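Local coordinates for protein N-acetyltransferase (Staphylococcus aureus subsp. aureus, PDB 4M85) that probably transfers an acetyl group from acetyl-coenzyme A to an acceptor amine, as a member of the GNAT N-acetyltransferase family, at residues I60-Y63 with K68-G71; A17-M22 with A70-S75; L149-N154 with K160-V165; Y114-I119 with K133-L138. One frame throughout, in Å; residues are numbered along the deposited sequence.

Contact 1: residues I60-Y63 with K68-G71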
loop_
_atom_site.group_PDB
_atom_site.type_symbol
_atom_site.label_atom_id
_atom_site.label_comp_id
_atom_site.label_asym_id
_atom_site.label_seq_id
_atom_site.Cartn_x
_atom_site.Cartn_y
_atom_site.Cartn_z
ATOM N N ILE A 60 7.527 2.380 3.565
ATOM C CA ILE A 60 6.445 3.351 3.681
ATOM C C ILE A 60 6.961 4.758 3.955
ATOM O O ILE A 60 7.807 4.954 4.834
ATOM C CB ILE A 60 5.436 2.930 4.774
ATOM C CG1 ILE A 60 4.873 1.525 4.452
ATOM C CG2 ILE A 60 4.322 3.987 4.910
ATOM C CD1 ILE A 60 3.875 0.963 5.453
ATOM N N LEU A 61 6.440 5.725 3.176
ATOM C CA LEU A 61 6.519 7.151 3.509
ATOM C C LEU A 61 5.155 7.626 4.010
ATOM O O LEU A 61 4.116 7.242 3.476
ATOM C CB LEU A 61 6.937 8.031 2.318
ATOM C CG LEU A 61 8.223 7.690 1.581
ATOM C CD1 LEU A 61 8.364 8.677 0.449
ATOM C CD2 LEU A 61 9.447 7.771 2.488
ATOM N N VAL A 62 5.164 8.460 5.042
ATOM C CA VAL A 62 3.938 8.995 5.592
ATOM C C VAL A 62 3.929 10.501 5.411
ATOM O O VAL A 62 5.004 11.136 5.366
ATOM C CB VAL A 62 3.730 8.639 7.088
ATOM C CG1 VAL A 62 3.732 7.124 7.278
ATOM C CG2 VAL A 62 4.810 9.241 7.971
ATOM N N TYR A 63 2.711 11.033 5.298
ATOM C CA TYR A 63 2.441 12.470 5.402
ATOM C C TYR A 63 1.892 12.764 6.805
ATOM O O TYR A 63 0.775 12.386 7.148
ATOM C CB TYR A 63 1.460 12.930 4.329
ATOM C CG TYR A 63 1.487 14.427 4.074
ATOM C CD1 TYR A 63 0.908 15.318 4.979
ATOM C CD2 TYR A 63 2.075 14.957 2.915
ATOM C CE1 TYR A 63 0.920 16.700 4.748
ATOM C CE2 TYR A 63 2.108 16.333 2.686
ATOM C CZ TYR A 63 1.521 17.204 3.614
ATOM O OH TYR A 63 1.513 18.574 3.399
ATOM N N LYS A 68 0.030 13.829 13.431
ATOM C CA LYS A 68 -0.771 12.646 13.105
ATOM C C LYS A 68 -0.489 12.182 11.674
ATOM O O LYS A 68 -0.303 13.030 10.789
ATOM C CB LYS A 68 -2.253 12.989 13.230
ATOM C CG LYS A 68 -2.788 12.908 14.653
ATOM C CD LYS A 68 -4.265 12.493 14.664
ATOM C CE LYS A 68 -4.721 12.015 16.043
ATOM N NZ LYS A 68 -6.093 11.429 15.996
ATOM N N VAL A 69 -0.484 10.861 11.444
ATOM C CA VAL A 69 -0.363 10.292 10.088
ATOM C C VAL A 69 -1.641 10.550 9.308
ATOM O O VAL A 69 -2.703 10.014 9.650
ATOM C CB VAL A 69 -0.078 8.763 10.125
ATOM C CG1 VAL A 69 -0.139 8.127 8.730
ATOM C CG2 VAL A 69 1.279 8.513 10.760
ATOM N N ALA A 70 -1.543 11.398 8.286
ATOM C CA ALA A 70 -2.683 11.782 7.429
ATOM C C ALA A 70 -2.855 10.819 6.265
ATOM O O ALA A 70 -3.951 10.621 5.739
ATOM C CB ALA A 70 -2.448 13.185 6.879
ATOM N N GLY A 71 -1.743 10.244 5.838
ATOM C CA GLY A 71 -1.735 9.366 4.685
ATOM C C GLY A 71 -0.420 8.644 4.560
ATOM O O GLY A 71 0.546 8.981 5.244
#
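Ala70 and Gly71 both face the single residue Tyr63, a classic beta bulge that puts an extra residue into the second strand of this hairpin. The irregularity shows in Ala70, whose backbone takes helix-like angles (phi -88°, psi -30°), and in the strong divergence of the two short strand segments. Tyr63 bonds to both residues of the bulge. Ala70 N reaches Tyr63 O at 2.8 Å, arriving nearly along the C=O axis, while Tyr63 N donates to Gly71 O at 3.0 Å from above the carbonyl plane. The same Gly71 oxygen also receives a CA-H contact from Val62 CA at 3.4 Å. Small residues suit the second strand here: the Ala70 methyl sits beside the backbone of its partner, its CB 3.3 Å from Tyr63 O, and meets the Tyr63 ring obliquely. Looser apolar packing joins Val62 CB to Val69 CG1 at 4.2 Å. A chi1 of -161°, with CG anti to the backbone N, carries the Tyr63 ring off 68-71 toward helix 130-140. There it packs on Ile130 and Lys133, and Leu61 rests on the same helix, while strand 60-65 is paired along its other edge with strand 4-7.

Contact 2: residues A17-M22 with A70-S75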
loop_
_atom_site.group_PDB
_atom_site.type_symbol
_atom_site.label_atom_id
_atom_site.label_comp_id
_atom_site.label_asym_id
_atom_site.label_seq_id
_atom_site.Cartn_x
_atom_site.Cartn_y
_atom_site.Cartn_z
ATOM N N ALA A 17 -2.093 0.763 9.744
ATOM C CA ALA A 17 -2.990 -0.392 9.729
ATOM C C ALA A 17 -4.431 -0.008 9.368
ATOM O O ALA A 17 -5.098 -0.690 8.616
ATOM C CB ALA A 17 -2.947 -1.092 11.087
ATOM N N LYS A 18 -4.909 1.117 9.871
ATOM C CA LYS A 18 -6.275 1.539 9.554
ATOM C C LYS A 18 -6.395 1.845 8.071
ATOM O O LYS A 18 -7.361 1.430 7.420
ATOM C CB LYS A 18 -6.659 2.740 10.411
ATOM C CG LYS A 18 -6.737 2.417 11.891
ATOM C CD LYS A 18 -7.176 3.652 12.669
ATOM C CE LYS A 18 -6.864 3.535 14.151
ATOM N NZ LYS A 18 -7.247 4.799 14.850
ATOM N N LEU A 19 -5.383 2.521 7.529
ATOM C CA LEU A 19 -5.354 2.853 6.102
ATOM C C LEU A 19 -5.363 1.597 5.225
ATOM O O LEU A 19 -6.160 1.503 4.291
ATOM C CB LEU A 19 -4.133 3.724 5.777
ATOM C CG LEU A 19 -4.205 5.210 6.164
ATOM C CD1 LEU A 19 -2.827 5.870 6.163
ATOM C CD2 LEU A 19 -5.163 5.999 5.256
ATOM N N VAL A 20 -4.470 0.644 5.532
ATOM C CA VAL A 20 -4.369 -0.613 4.779
ATOM C C VAL A 20 -5.671 -1.392 4.950
ATOM O O VAL A 20 -6.212 -1.904 4.001
ATOM C CB VAL A 20 -3.154 -1.474 5.254
ATOM C CG1 VAL A 20 -3.184 -2.888 4.661
ATOM C CG2 VAL A 20 -1.840 -0.782 4.901
ATOM N N TYR A 21 -6.174 -1.463 6.170
ATOM C CA TYR A 21 -7.438 -2.140 6.417
ATOM C C TYR A 21 -8.544 -1.610 5.490
ATOM O O TYR A 21 -9.315 -2.385 4.906
ATOM C CB TYR A 21 -7.867 -1.988 7.885
ATOM C CG TYR A 21 -9.102 -2.778 8.183
ATOM C CD1 TYR A 21 -10.377 -2.195 8.152
ATOM C CD2 TYR A 21 -9.003 -4.129 8.460
ATOM C CE1 TYR A 21 -11.519 -2.960 8.393
ATOM C CE2 TYR A 21 -10.124 -4.900 8.693
ATOM C CZ TYR A 21 -11.376 -4.321 8.662
ATOM O OH TYR A 21 -12.456 -5.149 8.915
ATOM N N MET A 22 -8.642 -0.288 5.373
ATOM C CA MET A 22 -9.679 0.325 4.519
ATOM C C MET A 22 -9.516 -0.101 3.071
ATOM O O MET A 22 -10.493 -0.415 2.386
ATOM C CB MET A 22 -9.642 1.850 4.616
ATOM C CG MET A 22 -10.493 2.421 5.743
ATOM S SD MET A 22 -9.945 4.068 6.197
ATOM C CE MET A 22 -9.573 4.828 4.592
ATOM N N ALA A 70 -1.543 11.398 8.286
ATOM C CA ALA A 70 -2.683 11.782 7.429
ATOM C C ALA A 70 -2.855 10.819 6.265
ATOM O O ALA A 70 -3.951 10.621 5.739
ATOM C CB ALA A 70 -2.448 13.185 6.879
ATOM N N GLY A 71 -1.743 10.244 5.838
ATOM C CA GLY A 71 -1.735 9.366 4.685
ATOM C C GLY A 71 -0.420 8.644 4.560
ATOM O O GLY A 71 0.546 8.981 5.244
ATOM N N CYS A 72 -0.371 7.686 3.642
ATOM C CA CYS A 72 0.862 6.947 3.391
ATOM C C CYS A 72 0.943 6.379 2.003
ATOM O O CYS A 72 -0.068 6.261 1.314
ATOM C CB CYS A 72 1.071 5.829 4.392
ATOM S SG CYS A 72 -0.010 4.421 4.150
ATOM N N ILE A 73 2.181 6.075 1.599
ATOM C CA ILE A 73 2.471 5.463 0.317
ATOM C C ILE A 73 3.415 4.266 0.524
ATOM O O ILE A 73 4.382 4.378 1.251
ATOM C CB ILE A 73 3.049 6.473 -0.705
ATOM C CG1 ILE A 73 3.178 5.808 -2.066
ATOM C CG2 ILE A 73 4.397 7.048 -0.255
ATOM C CD1 ILE A 73 3.194 6.769 -3.236
ATOM N N ILE A 74 3.103 3.126 -0.104
ATOM C CA ILE A 74 3.797 1.842 0.199
ATOM C C ILE A 74 4.363 1.310 -1.106
ATOM O O ILE A 74 3.632 1.142 -2.052
ATOM C CB ILE A 74 2.827 0.775 0.780
ATOM C CG1 ILE A 74 2.021 1.370 1.930
ATOM C CG2 ILE A 74 3.579 -0.482 1.239
ATOM C CD1 ILE A 74 1.028 0.428 2.595
ATOM N N SER A 75 5.678 1.068 -1.129
ATOM C CA SER A 75 6.380 0.639 -2.326
ATOM C C SER A 75 7.603 -0.220 -1.983
ATOM O O SER A 75 8.172 -0.069 -0.926
ATOM C CB SER A 75 6.824 1.841 -3.126
ATOM O OG SER A 75 7.808 2.592 -2.434
#
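Leu19 is directed from its helix toward the strand and presents one branch, CD1, to two consecutive residues. That methyl lies 3.9 Å from Gly71 CA and 3.8 Å from Cys72 SG, so it rests partly on bare backbone and partly against sulfur. At the first position the leucine methyl meets the glycine CA itself; Gly71 is also one of the two bulge residues that face Tyr63 in the neighbouring strand. Cys72 turns its sulfur toward the helix. With SG set between the backbone N and the carbonyl carbon (chi1 73°), this short, polarisable side chain brings its sulfur against Leu19 CD1.

Helix 13-26 is the first helix of the GNAT fold and here packs across one face of the central sheet; the short axes run 9.1 Å apart at 69° to one another. Helix 130-140 lies on the other face, taking the intervening Ile73, whose side chain touches Leu134 and Leu138.

One helical position further on, Val20 meets Ile74 with the two side chains crossing at about a right angle. A single methyl from each does the work, Val20 CG2 against Ile74 CD1 at 3.9 Å. The isoleucine is stretched toward the helix by its fully extended outer torsion (chi2 -180°), whereas the shorter valine offers its CG2 methyl directly from CB. All five touching residues are buried and no hydrogen bond crosses between the segments. Around them, Leu19 also touches Ala120, and Ile74 touches Thr118 and Ile60.

Contact 3: residues L149-N154 with K160-V165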
loop_
_atom_site.group_PDB
_atom_site.type_symbol
_atom_site.label_atom_id
_atom_site.label_comp_id
_atom_site.label_asym_id
_atom_site.label_seq_id
_atom_site.Cartn_x
_atom_site.Cartn_y
_atom_site.Cartn_z
ATOM N N LEU A 149 2.435 0.960 -10.830
ATOM C CA LEU A 149 1.271 0.892 -9.971
ATOM C C LEU A 149 0.076 0.350 -10.719
ATOM O O LEU A 149 0.087 0.257 -11.953
ATOM C CB LEU A 149 0.957 2.235 -9.314
ATOM C CG LEU A 149 0.555 3.447 -10.127
ATOM C CD1 LEU A 149 -0.868 3.313 -10.670
ATOM C CD2 LEU A 149 0.681 4.710 -9.270
ATOM N N ASN A 150 -0.936 -0.020 -9.951
ATOM C CA ASN A 150 -2.167 -0.578 -10.478
ATOM C C ASN A 150 -3.381 0.261 -10.093
ATOM O O ASN A 150 -3.714 0.385 -8.930
ATOM C CB ASN A 150 -2.312 -1.998 -9.959
ATOM C CG ASN A 150 -1.354 -2.961 -10.629
ATOM O OD1 ASN A 150 -1.158 -2.912 -11.844
ATOM N ND2 ASN A 150 -0.771 -3.864 -9.846
ATOM N N CYS A 151 -4.044 0.840 -11.084
ATOM C CA CYS A 151 -5.128 1.810 -10.850
ATOM C C CYS A 151 -6.463 1.184 -11.209
ATOM O O CYS A 151 -6.689 0.818 -12.359
ATOM C CB CYS A 151 -4.907 3.043 -11.731
ATOM S SG CYS A 151 -6.106 4.391 -11.529
ATOM N N ASP A 152 -7.356 1.105 -10.244
ATOM C CA ASP A 152 -8.746 0.694 -10.496
ATOM C C ASP A 152 -9.292 1.375 -11.767
ATOM O O ASP A 152 -9.316 2.592 -11.866
ATOM C CB ASP A 152 -9.618 1.041 -9.281
ATOM C CG ASP A 152 -11.140 0.780 -9.519
ATOM O OD1 ASP A 152 -11.518 -0.013 -10.415
ATOM O OD2 ASP A 152 -11.948 1.400 -8.800
ATOM N N ILE A 153 -9.748 0.568 -12.728
ATOM C CA ILE A 153 -10.251 1.086 -13.994
ATOM C C ILE A 153 -11.482 1.984 -13.821
ATOM O O ILE A 153 -11.819 2.751 -14.723
ATOM C CB ILE A 153 -10.548 -0.032 -15.029
ATOM C CG1 ILE A 153 -11.742 -0.893 -14.609
ATOM C CG2 ILE A 153 -9.316 -0.905 -15.259
ATOM C CD1 ILE A 153 -12.348 -1.597 -15.796
ATOM N N ASN A 154 -12.142 1.912 -12.669
ATOM C CA ASN A 154 -13.325 2.745 -12.435
ATOM C C ASN A 154 -12.990 4.070 -11.794
ATOM O O ASN A 154 -13.873 4.907 -11.611
ATOM C CB ASN A 154 -14.337 2.008 -11.568
ATOM C CG ASN A 154 -14.889 0.774 -12.241
ATOM O OD1 ASN A 154 -15.094 0.738 -13.458
ATOM N ND2 ASN A 154 -15.129 -0.252 -11.451
ATOM N N LYS A 160 -6.119 10.105 -14.051
ATOM C CA LYS A 160 -5.683 11.413 -14.533
ATOM C C LYS A 160 -4.510 11.904 -13.715
ATOM O O LYS A 160 -3.529 12.361 -14.258
ATOM C CB LYS A 160 -6.781 12.454 -14.389
ATOM C CG LYS A 160 -8.009 12.221 -15.225
ATOM C CD LYS A 160 -9.049 13.263 -14.875
ATOM C CE LYS A 160 -10.201 13.229 -15.850
ATOM N NZ LYS A 160 -11.285 14.140 -15.392
ATOM N N LEU A 161 -4.639 11.834 -12.391
ATOM C CA LEU A 161 -3.531 12.164 -11.485
ATOM C C LEU A 161 -2.258 11.411 -11.869
ATOM O O LEU A 161 -1.181 12.020 -11.990
ATOM C CB LEU A 161 -3.916 11.910 -10.011
ATOM C CG LEU A 161 -2.830 11.938 -8.910
ATOM C CD1 LEU A 161 -1.944 13.186 -8.984
ATOM C CD2 LEU A 161 -3.459 11.823 -7.533
ATOM N N TYR A 162 -2.372 10.110 -12.131
ATOM C CA TYR A 162 -1.179 9.326 -12.477
ATOM C C TYR A 162 -0.570 9.714 -13.817
ATOM O O TYR A 162 0.671 9.876 -13.919
ATOM C CB TYR A 162 -1.450 7.821 -12.423
ATOM C CG TYR A 162 -1.967 7.363 -11.078
ATOM C CD1 TYR A 162 -1.492 7.927 -9.913
ATOM C CD2 TYR A 162 -2.932 6.362 -10.980
ATOM C CE1 TYR A 162 -1.966 7.541 -8.683
ATOM C CE2 TYR A 162 -3.422 5.956 -9.743
ATOM C CZ TYR A 162 -2.931 6.556 -8.601
ATOM O OH TYR A 162 -3.376 6.190 -7.363
ATOM N N LYS A 163 -1.418 9.866 -14.835
ATOM C CA LYS A 163 -0.949 10.321 -16.155
ATOM C C LYS A 163 -0.347 11.716 -16.100
ATOM O O LYS A 163 0.569 12.004 -16.851
ATOM C CB LYS A 163 -2.053 10.275 -17.217
ATOM C CG LYS A 163 -2.452 8.880 -17.690
ATOM C CD LYS A 163 -1.315 8.224 -18.447
ATOM C CE LYS A 163 -1.646 6.823 -18.910
ATOM N NZ LYS A 163 -2.270 6.815 -20.240
ATOM N N LYS A 164 -0.838 12.563 -15.205
ATOM C CA LYS A 164 -0.322 13.929 -15.080
ATOM C C LYS A 164 1.116 13.948 -14.551
ATOM O O LYS A 164 1.910 14.774 -14.992
ATOM C CB LYS A 164 -1.224 14.771 -14.190
ATOM C CG LYS A 164 -1.025 16.273 -14.354
ATOM C CD LYS A 164 -1.929 17.086 -13.434
ATOM C CE LYS A 164 -1.488 18.558 -13.385
ATOM N NZ LYS A 164 -2.582 19.437 -12.862
ATOM N N VAL A 165 1.468 13.056 -13.620
ATOM C CA VAL A 165 2.862 12.977 -13.156
ATOM C C VAL A 165 3.714 12.094 -14.053
ATOM O O VAL A 165 4.879 11.878 -13.764
ATOM C CB VAL A 165 3.017 12.513 -11.684
ATOM C CG1 VAL A 165 2.141 13.349 -10.770
ATOM C CG2 VAL A 165 2.697 11.039 -11.525
#
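Leu149 and Cys151 meet the ring of Tyr162 in two different ways, one over a face and the other at the edge. The CH-pi contact belongs to Leu149. Its CD2 methyl stands over the middle of the ring, 3.9 Å from the centroid and only 10° off the normal, while the second methyl, CD1, lies over the same face but toward its rim, 3.7 Å from Tyr162 CD2. A leucine with both branches turned to the ring is well shaped to carry a flat group, and its chi1 of 64°, which sets CG between the backbone N and the carbonyl carbon, brings the fork toward the helix.

The sulfur-aromatic contact comes from Cys151, two residues along the strand and therefore on the same face. Its SG approaches near the ring plane, 79° off the normal, and comes within 3.6 Å of Tyr162 CE2. The soft sulfur thus meets the ring rim, where the C-H groups carry partial positive charge.

No hydrogen bond crosses between the segments. Within 149-154, Asp152 OD1 accepts from Asn154 N at 3.0 Å, forming an Asx turn in which the donor comes from above the carboxylate plane. The short acidic side chain can thereby fold back on the chain as it leaves the strand.

Tyr162 opens a Tyr-x-x-x-Gly-Phe sequence of the kind found in many GNAT enzymes. Helix 156-164 meets through this ring both the sheet, at Leu183, and helix 130-140, at Leu135, while strand 147-152 pairs with strand 178-184 in the sheet.

Contact 4: residues Y114-I119 with K133-L138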
loop_
_atom_site.group_PDB
_atom_site.type_symbol
_atom_site.label_atom_id
_atom_site.label_comp_id
_atom_site.label_asym_id
_atom_site.label_seq_id
_atom_site.Cartn_x
_atom_site.Cartn_y
_atom_site.Cartn_z
ATOM N N TYR A 114 9.880 -1.063 -9.510
ATOM C CA TYR A 114 9.680 -0.681 -8.127
ATOM C C TYR A 114 8.188 -0.355 -7.961
ATOM O O TYR A 114 7.708 0.715 -8.389
ATOM C CB TYR A 114 10.598 0.469 -7.749
ATOM C CG TYR A 114 11.059 0.370 -6.335
ATOM C CD1 TYR A 114 12.258 -0.262 -6.005
ATOM C CD2 TYR A 114 10.264 0.884 -5.295
ATOM C CE1 TYR A 114 12.659 -0.373 -4.674
ATOM C CE2 TYR A 114 10.659 0.798 -3.966
ATOM C CZ TYR A 114 11.851 0.175 -3.656
ATOM O OH TYR A 114 12.193 0.106 -2.323
ATOM N N TYR A 115 7.467 -1.320 -7.384
ATOM C CA TYR A 115 6.000 -1.324 -7.330
ATOM C C TYR A 115 5.468 -0.482 -6.196
ATOM O O TYR A 115 5.849 -0.658 -5.038
ATOM C CB TYR A 115 5.462 -2.764 -7.161
ATOM C CG TYR A 115 3.954 -2.901 -7.087
ATOM C CD1 TYR A 115 3.131 -2.382 -8.092
ATOM C CD2 TYR A 115 3.342 -3.601 -6.038
ATOM C CE1 TYR A 115 1.757 -2.536 -8.049
ATOM C CE2 TYR A 115 1.977 -3.761 -5.992
ATOM C CZ TYR A 115 1.200 -3.213 -6.992
ATOM O OH TYR A 115 -0.137 -3.354 -6.957
ATOM N N ILE A 116 4.555 0.418 -6.541
ATOM C CA ILE A 116 3.846 1.212 -5.573
ATOM C C ILE A 116 2.508 0.506 -5.369
ATOM O O ILE A 116 1.618 0.589 -6.203
ATOM C CB ILE A 116 3.613 2.637 -6.088
ATOM C CG1 ILE A 116 4.951 3.318 -6.412
ATOM C CG2 ILE A 116 2.888 3.443 -5.032
ATOM C CD1 ILE A 116 4.830 4.586 -7.213
ATOM N N GLU A 117 2.380 -0.170 -4.240
ATOM C CA GLU A 117 1.227 -0.991 -3.963
ATOM C C GLU A 117 0.014 -0.159 -3.511
ATOM O O GLU A 117 -1.113 -0.460 -3.888
ATOM C CB GLU A 117 1.585 -2.010 -2.864
ATOM C CG GLU A 117 0.456 -2.966 -2.497
ATOM C CD GLU A 117 0.650 -3.637 -1.130
ATOM O OE1 GLU A 117 1.776 -4.023 -0.775
ATOM O OE2 GLU A 117 -0.344 -3.789 -0.407
ATOM N N THR A 118 0.257 0.849 -2.679
ATOM C CA THR A 118 -0.801 1.533 -1.941
ATOM C C THR A 118 -0.514 3.038 -1.822
ATOM O O THR A 118 0.608 3.424 -1.494
ATOM C CB THR A 118 -0.924 0.973 -0.485
ATOM O OG1 THR A 118 -1.202 -0.428 -0.502
ATOM C CG2 THR A 118 -2.021 1.651 0.245
ATOM N N ILE A 119 -1.519 3.866 -2.122
ATOM C CA ILE A 119 -1.500 5.295 -1.796
ATOM C C ILE A 119 -2.802 5.600 -1.113
ATOM O O ILE A 119 -3.839 5.501 -1.748
ATOM C CB ILE A 119 -1.411 6.216 -3.029
ATOM C CG1 ILE A 119 -0.197 5.884 -3.862
ATOM C CG2 ILE A 119 -1.337 7.660 -2.564
ATOM C CD1 ILE A 119 -0.135 6.612 -5.192
ATOM N N LYS A 133 1.318 14.605 -3.410
ATOM C CA LYS A 133 2.567 14.992 -2.768
ATOM C C LYS A 133 3.405 13.770 -2.386
ATOM O O LYS A 133 4.638 13.780 -2.508
ATOM C CB LYS A 133 2.297 15.833 -1.520
ATOM C CG LYS A 133 1.819 17.263 -1.796
ATOM C CD LYS A 133 1.580 18.002 -0.474
ATOM C CE LYS A 133 0.519 19.089 -0.571
ATOM N NZ LYS A 133 0.830 20.057 -1.660
ATOM N N LEU A 134 2.750 12.732 -1.886
ATOM C CA LEU A 134 3.478 11.524 -1.477
ATOM C C LEU A 134 4.048 10.822 -2.687
ATOM O O LEU A 134 5.189 10.370 -2.682
ATOM C CB LEU A 134 2.574 10.565 -0.703
ATOM C CG LEU A 134 2.347 10.889 0.755
ATOM C CD1 LEU A 134 1.270 9.977 1.277
ATOM C CD2 LEU A 134 3.640 10.721 1.537
ATOM N N LEU A 135 3.254 10.758 -3.734
ATOM C CA LEU A 135 3.684 10.127 -4.973
ATOM C C LEU A 135 4.868 10.876 -5.619
ATOM O O LEU A 135 5.878 10.277 -5.991
ATOM C CB LEU A 135 2.498 10.039 -5.929
ATOM C CG LEU A 135 2.703 9.375 -7.295
ATOM C CD1 LEU A 135 3.325 8.011 -7.076
ATOM C CD2 LEU A 135 1.402 9.246 -8.068
ATOM N N THR A 136 4.730 12.187 -5.748
ATOM C CA THR A 136 5.762 13.025 -6.355
ATOM C C THR A 136 7.083 12.884 -5.591
ATOM O O THR A 136 8.131 12.673 -6.170
ATOM C CB THR A 136 5.272 14.470 -6.403
ATOM O OG1 THR A 136 4.200 14.546 -7.318
ATOM C CG2 THR A 136 6.343 15.435 -6.864
ATOM N N SER A 137 7.009 12.943 -4.276
ATOM C CA SER A 137 8.198 12.860 -3.467
ATOM C C SER A 137 8.839 11.455 -3.534
ATOM O O SER A 137 10.059 11.344 -3.520
ATOM C CB SER A 137 7.878 13.273 -2.031
ATOM O OG SER A 137 8.824 12.738 -1.164
ATOM N N LEU A 138 8.020 10.400 -3.617
ATOM C CA LEU A 138 8.530 9.044 -3.750
ATOM C C LEU A 138 9.223 8.847 -5.100
ATOM O O LEU A 138 10.277 8.200 -5.167
ATOM C CB LEU A 138 7.402 8.013 -3.605
ATOM C CG LEU A 138 7.782 6.534 -3.767
ATOM C CD1 LEU A 138 8.776 6.139 -2.690
ATOM C CD2 LEU A 138 6.553 5.634 -3.704
#
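Ile116 meets both Leu135 and Leu138, and Ile119 meets Leu135, within the beta-alpha-beta unit of strand 114-121, helix 130-140 and strand 147-152, a central part of the GNAT fold. Residues three apart in a regular strand would face opposite ways; here a classic bulge, with Glu117 and Thr118 both facing Ile74, brings the two isoleucines to the same face. They leave a hollow between them, and Leu135 drops into it. With CG anti to the backbone N (chi1 -179°), Leu135 sends its CD1 methyl between the isoleucines, crossing each at about a right angle. The nearer touch is with Ile116 CD1, at 3.7 Å. Ile116 in turn is a bump for the helix, ending between Leu135 and Leu138. Leu138 reaches it tip to tip, its CD2 3.9 Å from Ile116 CG1 and 4.0 Å from Ile116 CD1. Beta-branched isoleucines suit the strand and give broad bumps close to the backbone, and leucines fit the helix because their forked ends can enter the hollows. Ile73 also borders the patch, touching both Ile119 and Leu138. At the far end the Ile119 CD1 methyl sits against the leucine fork, 4.2 Å from both Leu135 CD1 and Leu135 CD2.

The contacts all draw on one mixed sheet. Contacts 1 and 2 share Ala70 and Gly71, with centres 8 Å apart. Contact 2 then joins contact 4 through the paired strands, where Ile74 O lies 2.8 Å from Glu117 N. Cys72 and Ile74 face helix 13-26 and Ile73 faces helix 130-140, which places these helices on opposite faces. Contact 4 leads to contact 3: Tyr162 CD1 packs 3.7 Å from Leu135 CD2, and Asn150 ND2 lies 3.0 Å from Tyr115 OH. Contacts 1 and 3 stand farthest apart, about 20 Å between centres. In GNAT enzymes acetyl-coenzyme A binds where the strands corresponding to 114-121 and 147-152 splay, so contacts 3 and 4 probably border the cofactor cleft.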